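Local atomic coordinates of minor fimbrium tip subunit Mfa3 (Porphyromonas gingivalis ATCC 33277, PDB entry 5NF4), a protein that forms part of the tip of the minor fimbriae, filaments that mediate biofilm formation and adhesion to host cells and other oral bacteria. Residues 112-117 with 130-135; 138-143 with 221-226; 161-166 with 191-196; 225-230 with 253-258. All blocks are in the same frame, centred on the assembly; numbering follows the deposited sequence.

Contact 1. Residues 112-117 with 130-135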
# COMPACT_ATOMS: atom_id res chain seq x y z
N ASP A 112 -20.43 -9.53 4.55
CA ASP A 112 -19.31 -8.73 4.07
C ASP A 112 -18.38 -8.40 5.25
O ASP A 112 -18.82 -7.85 6.24
CB ASP A 112 -19.83 -7.43 3.46
CG ASP A 112 -20.54 -7.62 2.12
OD1 ASP A 112 -20.83 -8.74 1.64
OD2 ASP A 112 -20.77 -6.57 1.49
N PHE A 113 -17.10 -8.76 5.14
CA PHE A 113 -16.12 -8.60 6.22
C PHE A 113 -15.19 -7.45 5.84
O PHE A 113 -14.67 -7.43 4.74
CB PHE A 113 -15.27 -9.84 6.40
CG PHE A 113 -16.00 -11.02 7.01
CD1 PHE A 113 -16.95 -11.73 6.29
CD2 PHE A 113 -15.69 -11.42 8.29
CE1 PHE A 113 -17.58 -12.82 6.87
CE2 PHE A 113 -16.31 -12.49 8.87
CZ PHE A 113 -17.26 -13.19 8.16
N PHE A 114 -14.96 -6.55 6.78
CA PHE A 114 -14.05 -5.42 6.57
C PHE A 114 -12.99 -5.48 7.65
O PHE A 114 -13.30 -5.56 8.82
CB PHE A 114 -14.76 -4.06 6.63
CG PHE A 114 -15.77 -3.86 5.55
CD1 PHE A 114 -17.02 -4.47 5.64
CD2 PHE A 114 -15.49 -3.05 4.45
CE1 PHE A 114 -17.97 -4.28 4.66
CE2 PHE A 114 -16.45 -2.84 3.46
CZ PHE A 114 -17.71 -3.49 3.57
N PHE A 115 -11.72 -5.36 7.23
CA PHE A 115 -10.60 -5.38 8.14
C PHE A 115 -9.79 -4.10 7.91
O PHE A 115 -9.42 -3.79 6.78
CB PHE A 115 -9.70 -6.59 7.92
CG PHE A 115 -10.35 -7.91 8.28
CD1 PHE A 115 -11.10 -8.60 7.36
CD2 PHE A 115 -10.22 -8.41 9.56
CE1 PHE A 115 -11.70 -9.80 7.68
CE2 PHE A 115 -10.81 -9.62 9.92
CZ PHE A 115 -11.55 -10.31 8.98
N VAL A 116 -9.53 -3.39 9.00
CA VAL A 116 -8.80 -2.10 8.97
C VAL A 116 -7.73 -2.14 10.07
O VAL A 116 -8.06 -2.32 11.23
CB VAL A 116 -9.76 -0.91 9.18
CG1 VAL A 116 -9.00 0.39 9.19
CG2 VAL A 116 -10.79 -0.86 8.03
N ALA A 117 -6.46 -1.92 9.70
CA ALA A 117 -5.38 -2.00 10.65
C ALA A 117 -4.61 -0.69 10.73
O ALA A 117 -4.53 0.03 9.73
CB ALA A 117 -4.41 -3.11 10.28
N VAL A 130 -22.48 2.58 11.40
CA VAL A 130 -23.66 1.88 11.87
C VAL A 130 -24.03 0.72 10.97
O VAL A 130 -24.47 -0.36 11.44
CB VAL A 130 -24.86 2.85 11.95
CG1 VAL A 130 -26.11 2.11 12.38
CG2 VAL A 130 -24.55 3.99 12.91
N ASN A 131 -23.88 0.94 9.67
CA ASN A 131 -24.31 -0.02 8.68
C ASN A 131 -23.30 -0.11 7.56
O ASN A 131 -22.29 0.60 7.56
CB ASN A 131 -25.70 0.34 8.14
CG ASN A 131 -25.75 1.71 7.52
OD1 ASN A 131 -24.77 2.20 6.97
ND2 ASN A 131 -26.91 2.37 7.62
N LYS A 132 -23.58 -0.97 6.60
CA LYS A 132 -22.63 -1.24 5.54
C LYS A 132 -22.39 0.01 4.66
O LYS A 132 -21.29 0.21 4.14
CB LYS A 132 -23.13 -2.41 4.70
CG LYS A 132 -22.05 -3.00 3.80
CD LYS A 132 -22.51 -4.32 3.18
CE LYS A 132 -23.58 -4.12 2.14
NZ LYS A 132 -23.08 -3.35 1.00
N SER A 133 -23.41 0.85 4.51
CA SER A 133 -23.27 2.09 3.74
C SER A 133 -22.22 2.99 4.39
O SER A 133 -21.32 3.54 3.70
CB SER A 133 -24.63 2.81 3.64
OG SER A 133 -24.46 4.09 3.05
N ASP A 134 -22.31 3.14 5.72
CA ASP A 134 -21.32 3.90 6.47
C ASP A 134 -19.94 3.28 6.32
O ASP A 134 -18.93 3.97 6.22
CB ASP A 134 -21.65 3.96 7.96
CG ASP A 134 -22.92 4.73 8.25
OD1 ASP A 134 -23.31 5.59 7.46
OD2 ASP A 134 -23.54 4.44 9.30
N MET A 135 -19.91 1.96 6.35
CA MET A 135 -18.65 1.23 6.31
C MET A 135 -17.94 1.48 4.97
O MET A 135 -16.73 1.79 4.92
CB MET A 135 -18.87 -0.28 6.51
CG MET A 135 -17.57 -1.10 6.49
SD MET A 135 -16.64 -0.99 7.99
CE MET A 135 -15.16 -0.14 7.43
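M135 lays its side chain across one face of the F114 ring, and this pair carries most of the contact between the strand and the helix. The CG methylene of M135 stands 3.3 Å from the centroid of the F114 ring and only 8° off the ring normal, a CH-pi contact over the middle of the face. The sulfur follows more obliquely, with SD 4.4 Å from the centroid of the same ring, which makes this a Met-aromatic contact as well. The two side chains run past each other in opposite directions: M135 leaves the helix with CG anti to its backbone N (chi1 -179°) and then bends at chi2, which carries SD back along the ring toward F114 CB. Beyond the sulfur, the methyl CE of M135 comes to 4.5 Å from V116 CG2, a looser apolar touch.

At the other end K132 meets D112 at a slant. Its aliphatic part makes the approach, CD lying 3.3 Å from D112 OD2, while the salt bridge from K132 NZ to D112 OD2 is long at 4.0 Å. The other carboxylate oxygen, D112 OD1, is hydrogen-bonded to S79 OG and the backbone N of N167. Helix 132-140, capped at its start by N131, thus packs against strand 109-117, which runs between strands 71-78 and 161-170; F77 of the former also touches K132 and M135.

Contact 2. Residues 138-143 with 221-226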
# COMPACT_ATOMS: atom_id res chain seq x y z
N PHE A 138 -16.57 4.97 4.86
CA PHE A 138 -15.36 5.05 5.66
C PHE A 138 -14.17 4.50 4.88
O PHE A 138 -13.09 5.11 4.88
CB PHE A 138 -15.54 4.27 6.98
CG PHE A 138 -14.38 4.37 7.94
CD1 PHE A 138 -13.28 3.52 7.81
CD2 PHE A 138 -14.36 5.35 8.93
CE1 PHE A 138 -12.21 3.61 8.71
CE2 PHE A 138 -13.29 5.47 9.80
CZ PHE A 138 -12.21 4.61 9.70
N MET A 139 -14.35 3.36 4.23
CA MET A 139 -13.28 2.78 3.42
C MET A 139 -12.80 3.70 2.28
O MET A 139 -11.65 3.63 1.86
CB MET A 139 -13.68 1.46 2.79
CG MET A 139 -14.00 0.37 3.79
SD MET A 139 -12.68 -0.19 4.90
CE MET A 139 -11.82 -1.25 3.77
N GLN A 140 -13.70 4.55 1.78
CA GLN A 140 -13.45 5.36 0.59
C GLN A 140 -12.85 6.72 0.96
O GLN A 140 -12.45 7.44 0.07
CB GLN A 140 -14.76 5.54 -0.19
CG GLN A 140 -15.22 4.22 -0.85
CD GLN A 140 -16.72 4.16 -1.16
OE1 GLN A 140 -17.42 5.18 -1.14
NE2 GLN A 140 -17.22 2.95 -1.44
N VAL A 141 -12.79 7.05 2.24
CA VAL A 141 -12.23 8.37 2.64
C VAL A 141 -10.79 8.54 2.17
O VAL A 141 -9.98 7.61 2.28
CB VAL A 141 -12.32 8.54 4.19
CG1 VAL A 141 -11.54 9.78 4.68
CG2 VAL A 141 -13.77 8.65 4.63
N PHE A 142 -10.48 9.73 1.64
CA PHE A 142 -9.09 10.11 1.34
C PHE A 142 -8.44 10.59 2.64
O PHE A 142 -8.90 11.53 3.28
CB PHE A 142 -9.07 11.15 0.21
CG PHE A 142 -9.74 10.68 -1.03
CD1 PHE A 142 -9.23 9.59 -1.74
CD2 PHE A 142 -10.90 11.29 -1.47
CE1 PHE A 142 -9.87 9.12 -2.89
CE2 PHE A 142 -11.52 10.83 -2.63
CZ PHE A 142 -11.01 9.74 -3.32
N ARG A 143 -7.39 9.90 3.06
CA ARG A 143 -6.76 10.15 4.36
C ARG A 143 -5.33 10.61 4.13
O ARG A 143 -4.59 10.00 3.34
CB ARG A 143 -6.77 8.88 5.23
CG ARG A 143 -8.20 8.28 5.40
CD ARG A 143 -8.26 6.99 6.23
NE ARG A 143 -9.67 6.55 6.32
CZ ARG A 143 -10.57 7.08 7.15
NH1 ARG A 143 -10.24 8.00 8.05
NH2 ARG A 143 -11.83 6.68 7.09
N HIS A 221 -2.63 11.49 -0.17
CA HIS A 221 -3.65 10.65 0.43
C HIS A 221 -3.55 9.17 0.15
O HIS A 221 -3.26 8.75 -0.97
CB HIS A 221 -5.02 11.06 -0.06
CG HIS A 221 -5.43 12.45 0.33
ND1 HIS A 221 -5.44 13.49 -0.58
CD2 HIS A 221 -5.82 12.97 1.51
CE1 HIS A 221 -5.84 14.59 0.03
NE2 HIS A 221 -6.08 14.30 1.31
N TYR A 222 -3.90 8.42 1.19
CA TYR A 222 -4.19 7.02 1.02
C TYR A 222 -5.69 6.78 1.15
O TYR A 222 -6.47 7.63 1.60
CB TYR A 222 -3.43 6.19 2.02
CG TYR A 222 -3.86 6.25 3.47
CD1 TYR A 222 -4.82 5.36 3.98
CD2 TYR A 222 -3.28 7.13 4.35
CE1 TYR A 222 -5.19 5.41 5.28
CE2 TYR A 222 -3.65 7.18 5.68
CZ TYR A 222 -4.61 6.30 6.14
OH TYR A 222 -4.99 6.32 7.44
N ARG A 223 -6.07 5.59 0.75
CA ARG A 223 -7.46 5.16 0.79
C ARG A 223 -7.51 3.71 1.19
O ARG A 223 -6.67 2.94 0.75
CB ARG A 223 -8.08 5.37 -0.59
CG ARG A 223 -9.58 5.35 -0.62
CD ARG A 223 -10.12 5.34 -2.08
NE ARG A 223 -11.49 5.87 -2.24
CZ ARG A 223 -12.35 5.51 -3.19
NH1 ARG A 223 -12.06 4.54 -4.04
NH2 ARG A 223 -13.53 6.12 -3.27
N LEU A 224 -8.49 3.33 1.99
CA LEU A 224 -8.54 1.95 2.50
C LEU A 224 -9.12 0.94 1.50
O LEU A 224 -9.08 -0.28 1.73
CB LEU A 224 -9.33 1.90 3.80
CG LEU A 224 -8.65 2.60 4.96
CD1 LEU A 224 -9.64 2.80 6.07
CD2 LEU A 224 -7.39 1.83 5.44
N VAL A 225 -9.67 1.44 0.40
CA VAL A 225 -9.98 0.59 -0.75
C VAL A 225 -9.35 1.21 -1.96
O VAL A 225 -9.07 2.41 -1.99
CB VAL A 225 -11.49 0.42 -0.99
CG1 VAL A 225 -12.06 -0.49 0.03
CG2 VAL A 225 -12.19 1.78 -1.02
N PRO A 226 -9.11 0.40 -2.98
CA PRO A 226 -8.42 0.94 -4.15
C PRO A 226 -9.04 2.20 -4.76
O PRO A 226 -10.25 2.37 -4.82
CB PRO A 226 -8.47 -0.22 -5.15
CG PRO A 226 -8.52 -1.42 -4.32
CD PRO A 226 -9.35 -1.05 -3.11
O HOH W 1 -10.07 5.35 3.61
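The Y222 ring takes R143 CB over one face, a CH-pi contact with CB 3.7 Å from the ring centroid, and the H221 ring is met over one face by F142 CB, with the backbone carbon of R143 at its edge. These rings flank a two-stranded antiparallel ladder, 143-144 with 221-222, in which R143 and Y222 form a hydrogen-bonded pair: R143 N donates to Y222 O and Y222 N to R143 O. The F142 ring and the R223 guanidinium are nearly parallel, 10° apart, although R223 NE approaches the ring obliquely.

R223 extends along the end of helix 132-140, its NE giving a fairly straight bond of 3.0 Å to Q140 O. Its NH1 turns to P226 O and Q228. The R143 chain, extended from CG to NE (chi2 and chi3 179°), carries NH2 over the centre of the F138 ring, where it donates to F138 O at 3.0 Å. L224 CD1 packs 3.8 Å from F138 CE1. M139 packs its CB against V225 CG1, and the backbone N atoms of L224 and V225 give M139 O weak bonds. A water joins the two segments, accepting from R143 NE and L224 N, each at 3.0 Å, and can donate to V141 O at 2.6 Å.

Contact 3. Residues 161-166 with 191-196. With SO4 (sulfate ion), chain D.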
# COMPACT_ATOMS: atom_id res chain seq x y z
N MET A 161 -3.37 -0.56 6.87
CA MET A 161 -3.62 -1.74 6.04
C MET A 161 -5.10 -2.06 6.04
O MET A 161 -5.84 -1.64 6.94
CB MET A 161 -2.84 -2.96 6.54
CG MET A 161 -1.45 -2.68 6.98
SD MET A 161 -0.69 -4.23 7.46
CE MET A 161 0.90 -3.66 8.06
N SER A 162 -5.56 -2.74 5.00
CA SER A 162 -6.94 -3.18 4.99
C SER A 162 -7.17 -4.38 4.12
O SER A 162 -6.33 -4.77 3.30
CB SER A 162 -7.82 -2.05 4.51
OG SER A 162 -7.46 -1.75 3.18
N ARG A 163 -8.34 -4.97 4.30
CA ARG A 163 -8.79 -5.97 3.36
C ARG A 163 -10.29 -6.09 3.52
O ARG A 163 -10.81 -5.91 4.62
CB ARG A 163 -8.09 -7.29 3.61
CG ARG A 163 -8.25 -8.31 2.49
CD ARG A 163 -7.43 -7.98 1.27
NE ARG A 163 -7.78 -8.93 0.23
CZ ARG A 163 -7.13 -10.06 -0.03
NH1 ARG A 163 -6.02 -10.37 0.63
NH2 ARG A 163 -7.59 -10.86 -0.98
N MET A 164 -10.99 -6.34 2.42
CA MET A 164 -12.41 -6.63 2.52
C MET A 164 -12.79 -7.81 1.66
O MET A 164 -12.21 -8.06 0.58
CB MET A 164 -13.25 -5.38 2.17
CG MET A 164 -13.20 -4.86 0.79
SD MET A 164 -14.35 -3.46 0.57
CE MET A 164 -15.89 -4.36 0.38
N TYR A 165 -13.76 -8.58 2.17
CA TYR A 165 -14.26 -9.77 1.49
C TYR A 165 -15.78 -9.67 1.45
O TYR A 165 -16.43 -9.63 2.49
CB TYR A 165 -13.84 -11.04 2.23
CG TYR A 165 -12.35 -11.18 2.47
CD1 TYR A 165 -11.51 -11.74 1.51
CD2 TYR A 165 -11.78 -10.77 3.66
CE1 TYR A 165 -10.16 -11.88 1.74
CE2 TYR A 165 -10.43 -10.95 3.92
CZ TYR A 165 -9.63 -11.49 2.96
OH TYR A 165 -8.28 -11.65 3.20
N SER A 166 -16.34 -9.68 0.26
CA SER A 166 -17.78 -9.52 0.09
C SER A 166 -18.51 -10.83 -0.16
O SER A 166 -17.95 -11.82 -0.64
CB SER A 166 -18.05 -8.56 -1.08
OG SER A 166 -17.51 -9.13 -2.24
N LYS A 191 -5.50 -11.66 4.80
CA LYS A 191 -4.21 -11.11 4.40
C LYS A 191 -4.40 -9.63 4.15
O LYS A 191 -5.04 -9.21 3.17
CB LYS A 191 -3.68 -11.80 3.15
CG LYS A 191 -3.36 -13.28 3.33
CD LYS A 191 -3.58 -14.05 2.02
CE LYS A 191 -3.47 -15.54 2.22
NZ LYS A 191 -3.51 -16.27 0.92
N LEU A 192 -3.85 -8.84 5.05
CA LEU A 192 -4.05 -7.40 5.01
C LEU A 192 -3.13 -6.80 3.97
O LEU A 192 -1.99 -7.26 3.84
CB LEU A 192 -3.77 -6.79 6.38
CG LEU A 192 -4.63 -7.37 7.51
CD1 LEU A 192 -4.06 -7.02 8.88
CD2 LEU A 192 -6.04 -6.85 7.37
N GLN A 193 -3.62 -5.82 3.23
CA GLN A 193 -2.80 -5.12 2.23
C GLN A 193 -2.44 -3.75 2.74
O GLN A 193 -3.33 -3.00 3.15
CB GLN A 193 -3.54 -4.99 0.91
CG GLN A 193 -3.67 -6.32 0.22
CD GLN A 193 -4.68 -6.30 -0.91
OE1 GLN A 193 -5.27 -5.26 -1.21
NE2 GLN A 193 -4.88 -7.44 -1.56
N ARG A 194 -1.16 -3.41 2.69
CA ARG A 194 -0.74 -2.05 3.02
C ARG A 194 -1.32 -1.07 2.00
O ARG A 194 -1.51 -1.45 0.84
CB ARG A 194 0.79 -1.94 3.05
CG ARG A 194 1.45 -2.88 4.07
CD ARG A 194 2.93 -3.04 3.80
NE ARG A 194 3.54 -4.10 4.62
CZ ARG A 194 3.62 -5.37 4.26
NH1 ARG A 194 3.11 -5.79 3.11
NH2 ARG A 194 4.19 -6.25 5.08
N VAL A 195 -1.54 0.17 2.43
CA VAL A 195 -2.10 1.22 1.56
C VAL A 195 -1.00 1.94 0.78
O VAL A 195 -1.31 2.76 -0.09
CB VAL A 195 -2.92 2.26 2.39
CG1 VAL A 195 -4.05 1.54 3.13
CG2 VAL A 195 -2.02 3.04 3.37
N VAL A 196 0.26 1.62 1.09
CA VAL A 196 1.42 2.23 0.44
C VAL A 196 2.16 1.20 -0.41
O VAL A 196 1.99 -0.02 -0.21
CB VAL A 196 2.42 2.87 1.46
CG1 VAL A 196 1.79 4.07 2.19
CG2 VAL A 196 2.90 1.86 2.47
S SO4 D . -3.19 -19.12 2.84
O1 SO4 D . -2.07 -18.55 2.10
O2 SO4 D . -3.70 -18.15 3.79
O3 SO4 D . -4.25 -19.51 1.92
O4 SO4 D . -2.72 -20.30 3.57
O HOH W 2 -5.44 -1.77 1.48
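R163 turns toward K191 through its first two torsions: CG lies anti to the backbone N (chi1 -166°), and a bend at chi2 (74°) folds the chain over so that NH1 faces the K191 carbonyl. The resulting bond, R163 NH1 to K191 O, is 3.0 Å long; it lies close to the guanidinium plane and meets the oxygen in the carbonyl plane, on a lone pair. Both faces of the guanidinium are occupied near the rim, one by Q193 NE2 and the opposite one by Y165 OH, with the Q193 amide tilted by just 18°. The Y165 hydroxyl oxygen also accepts a bond from K191 N at 3.2 Å, so the side chains of R163 and Y165 continue the link where the two strands have drawn apart.

The two segments belong to the beta hairpin of strands 161-170 and 180-205. Near M161 the backbones still pair, S162 and Q193 forming an antiparallel hydrogen-bonded pair with both N-to-O distances 2.9 Å. A water bridges S162 OG and Q193 O, while S162 OG also bonds to L224 O. M161 and R194 lie side by side and point the same way, M161 CE reaching 4.1 Å from R194 CG; the R194 guanidinium continues to a salt bridge with D67. K191 NZ is shared between E187 and a sulfate ion, probably from the crystallisation liquor, whose O1 it reaches at 2.9 Å.

Contact 4. Residues 225-230 with 253-258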
# COMPACT_ATOMS: atom_id res chain seq x y z
N VAL A 225 -9.67 1.44 0.40
CA VAL A 225 -9.98 0.59 -0.75
C VAL A 225 -9.35 1.21 -1.96
O VAL A 225 -9.07 2.41 -1.99
CB VAL A 225 -11.49 0.42 -0.99
CG1 VAL A 225 -12.06 -0.49 0.03
CG2 VAL A 225 -12.19 1.78 -1.02
N PRO A 226 -9.11 0.40 -2.98
CA PRO A 226 -8.42 0.94 -4.15
C PRO A 226 -9.04 2.20 -4.76
O PRO A 226 -10.25 2.37 -4.82
CB PRO A 226 -8.47 -0.22 -5.15
CG PRO A 226 -8.52 -1.42 -4.32
CD PRO A 226 -9.35 -1.05 -3.11
N ASN A 227 -8.14 3.07 -5.23
CA ASN A 227 -8.48 4.30 -5.92
C ASN A 227 -8.97 4.02 -7.33
O ASN A 227 -8.46 3.13 -8.00
CB ASN A 227 -7.25 5.21 -6.00
CG ASN A 227 -6.87 5.82 -4.68
OD1 ASN A 227 -7.40 6.85 -4.29
ND2 ASN A 227 -5.91 5.21 -3.99
N GLN A 228 -9.98 4.79 -7.76
CA GLN A 228 -10.45 4.76 -9.15
C GLN A 228 -10.13 6.05 -9.90
O GLN A 228 -10.43 6.16 -11.09
CB GLN A 228 -11.97 4.52 -9.19
CG GLN A 228 -12.45 3.26 -8.45
CD GLN A 228 -13.81 3.44 -7.82
OE1 GLN A 228 -13.92 3.90 -6.67
NE2 GLN A 228 -14.86 3.11 -8.56
N SER A 229 -9.56 7.03 -9.20
CA SER A 229 -9.31 8.38 -9.74
C SER A 229 -7.89 8.78 -9.42
O SER A 229 -7.34 8.34 -8.42
CB SER A 229 -10.24 9.43 -9.11
OG SER A 229 -11.58 9.32 -9.60
N GLU A 230 -7.36 9.69 -10.23
CA GLU A 230 -6.06 10.29 -9.95
C GLU A 230 -6.05 11.07 -8.64
O GLU A 230 -7.10 11.54 -8.18
CB GLU A 230 -5.66 11.22 -11.08
CG GLU A 230 -5.43 10.55 -12.43
CD GLU A 230 -4.82 11.48 -13.44
OE1 GLU A 230 -4.85 12.72 -13.20
OE2 GLU A 230 -4.28 10.99 -14.45
N MET A 253 5.09 5.34 -0.55
CA MET A 253 4.11 6.31 -0.98
C MET A 253 2.74 5.67 -1.17
O MET A 253 2.64 4.47 -1.46
CB MET A 253 4.51 7.00 -2.28
CG MET A 253 4.69 6.10 -3.47
SD MET A 253 6.14 5.02 -3.41
CE MET A 253 6.50 5.02 -5.19
N PRO A 254 1.70 6.49 -1.02
CA PRO A 254 0.39 5.89 -1.26
C PRO A 254 0.17 5.50 -2.71
O PRO A 254 0.79 6.03 -3.63
CB PRO A 254 -0.57 6.98 -0.85
CG PRO A 254 0.22 7.93 -0.01
CD PRO A 254 1.59 7.90 -0.62
N GLU A 255 -0.72 4.54 -2.91
CA GLU A 255 -1.24 4.25 -4.24
C GLU A 255 -1.57 5.53 -4.98
O GLU A 255 -2.13 6.46 -4.39
CB GLU A 255 -2.48 3.35 -4.11
CG GLU A 255 -3.12 2.97 -5.39
CD GLU A 255 -4.18 1.95 -5.13
OE1 GLU A 255 -3.84 0.74 -5.08
OE2 GLU A 255 -5.34 2.38 -4.91
N ALA A 256 -1.24 5.57 -6.26
CA ALA A 256 -1.51 6.72 -7.09
C ALA A 256 -1.91 6.28 -8.47
O ALA A 256 -1.11 5.68 -9.19
CB ALA A 256 -0.27 7.66 -7.16
N ILE A 257 -3.17 6.53 -8.82
CA ILE A 257 -3.66 6.23 -10.16
C ILE A 257 -3.23 7.30 -11.14
O ILE A 257 -3.39 8.49 -10.88
CB ILE A 257 -5.18 6.15 -10.20
CG1 ILE A 257 -5.70 5.18 -9.14
CG2 ILE A 257 -5.65 5.76 -11.60
CD1 ILE A 257 -5.09 3.81 -9.18
N VAL A 258 -2.71 6.88 -12.29
CA VAL A 258 -2.43 7.79 -13.40
C VAL A 258 -3.19 7.35 -14.64
O VAL A 258 -3.09 6.19 -15.05
CB VAL A 258 -0.93 7.84 -13.73
CG1 VAL A 258 -0.63 8.94 -14.77
CG2 VAL A 258 -0.10 8.08 -12.44
O HOH W 3 -3.82 6.42 -2.29
O HOH W 4 -5.02 8.00 -6.98
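This is a mixed polar and apolar contact between two loop segments: residues 226-230, in the loop between strands 221-222 and 238-242, and the chain as it leaves strand 248-254. At its centre a single carboxylate oxygen, E255 OE2, takes two bonds from N227. The backbone N of N227 donates at 2.9 Å in an almost straight line (177°), meeting OE2 nearly along its C-O axis. N227 ND2 donates to E255 OE2 at 3.0 Å from the anti side of the carboxylate, somewhat out of its plane. The amide and carboxylate planes stand 74° apart, so the two flat groups do not stack. E255 can span the gap because its chain is fully extended, with CG anti to the backbone N (chi1 -180°). The same OE2 forms a salt bridge with R322, and this concentration of donors would be expected to favour the charged carboxylate.

In this strand-rich fold the loop meets the end of strand 248-254 through side chains and waters, with no beta ladder between the two segments. One water accepts from N227 ND2 and can donate to E255 O; a second accepts from I257 N and donates to S229 O, at 2.8 Å from that oxygen. I257 also packs its CG1 3.5 Å from N227 CB. Farther along, E230 CG lies 3.3 Å from I257 O, a buried carbonyl without a hydrogen-bonding partner in the model; E230 CA approaches I257 O at 3.4 Å, a C-H...O contact. The E230 carboxylate reaches on to K262 and the backbone N of E259.

Overall arrangement
Contacts 1 and 2 both use helix 132-140, their centres about 13 Å apart; V116 and F114 of the first pack against M139 of the second. Contact 3 lies about 12 Å from contact 1, centre to centre, and strands 109-117 and 161-170 are sheet neighbours. Neighbouring strands 180-205 and 248-254 likewise bring contacts 3 and 4 together, centres about 14 Å apart. Along the chain contact 1 closes first, contact 3 is nested within the loop closed by contact 2, and contact 4 begins where contact 2 ends, sharing V225 and P226, about 9 Å between centres. L224 O bonded to S162 OG ties contact 2 to contact 3. Segment 221-230 thus joins the helix-covered sheet to strand 248-254.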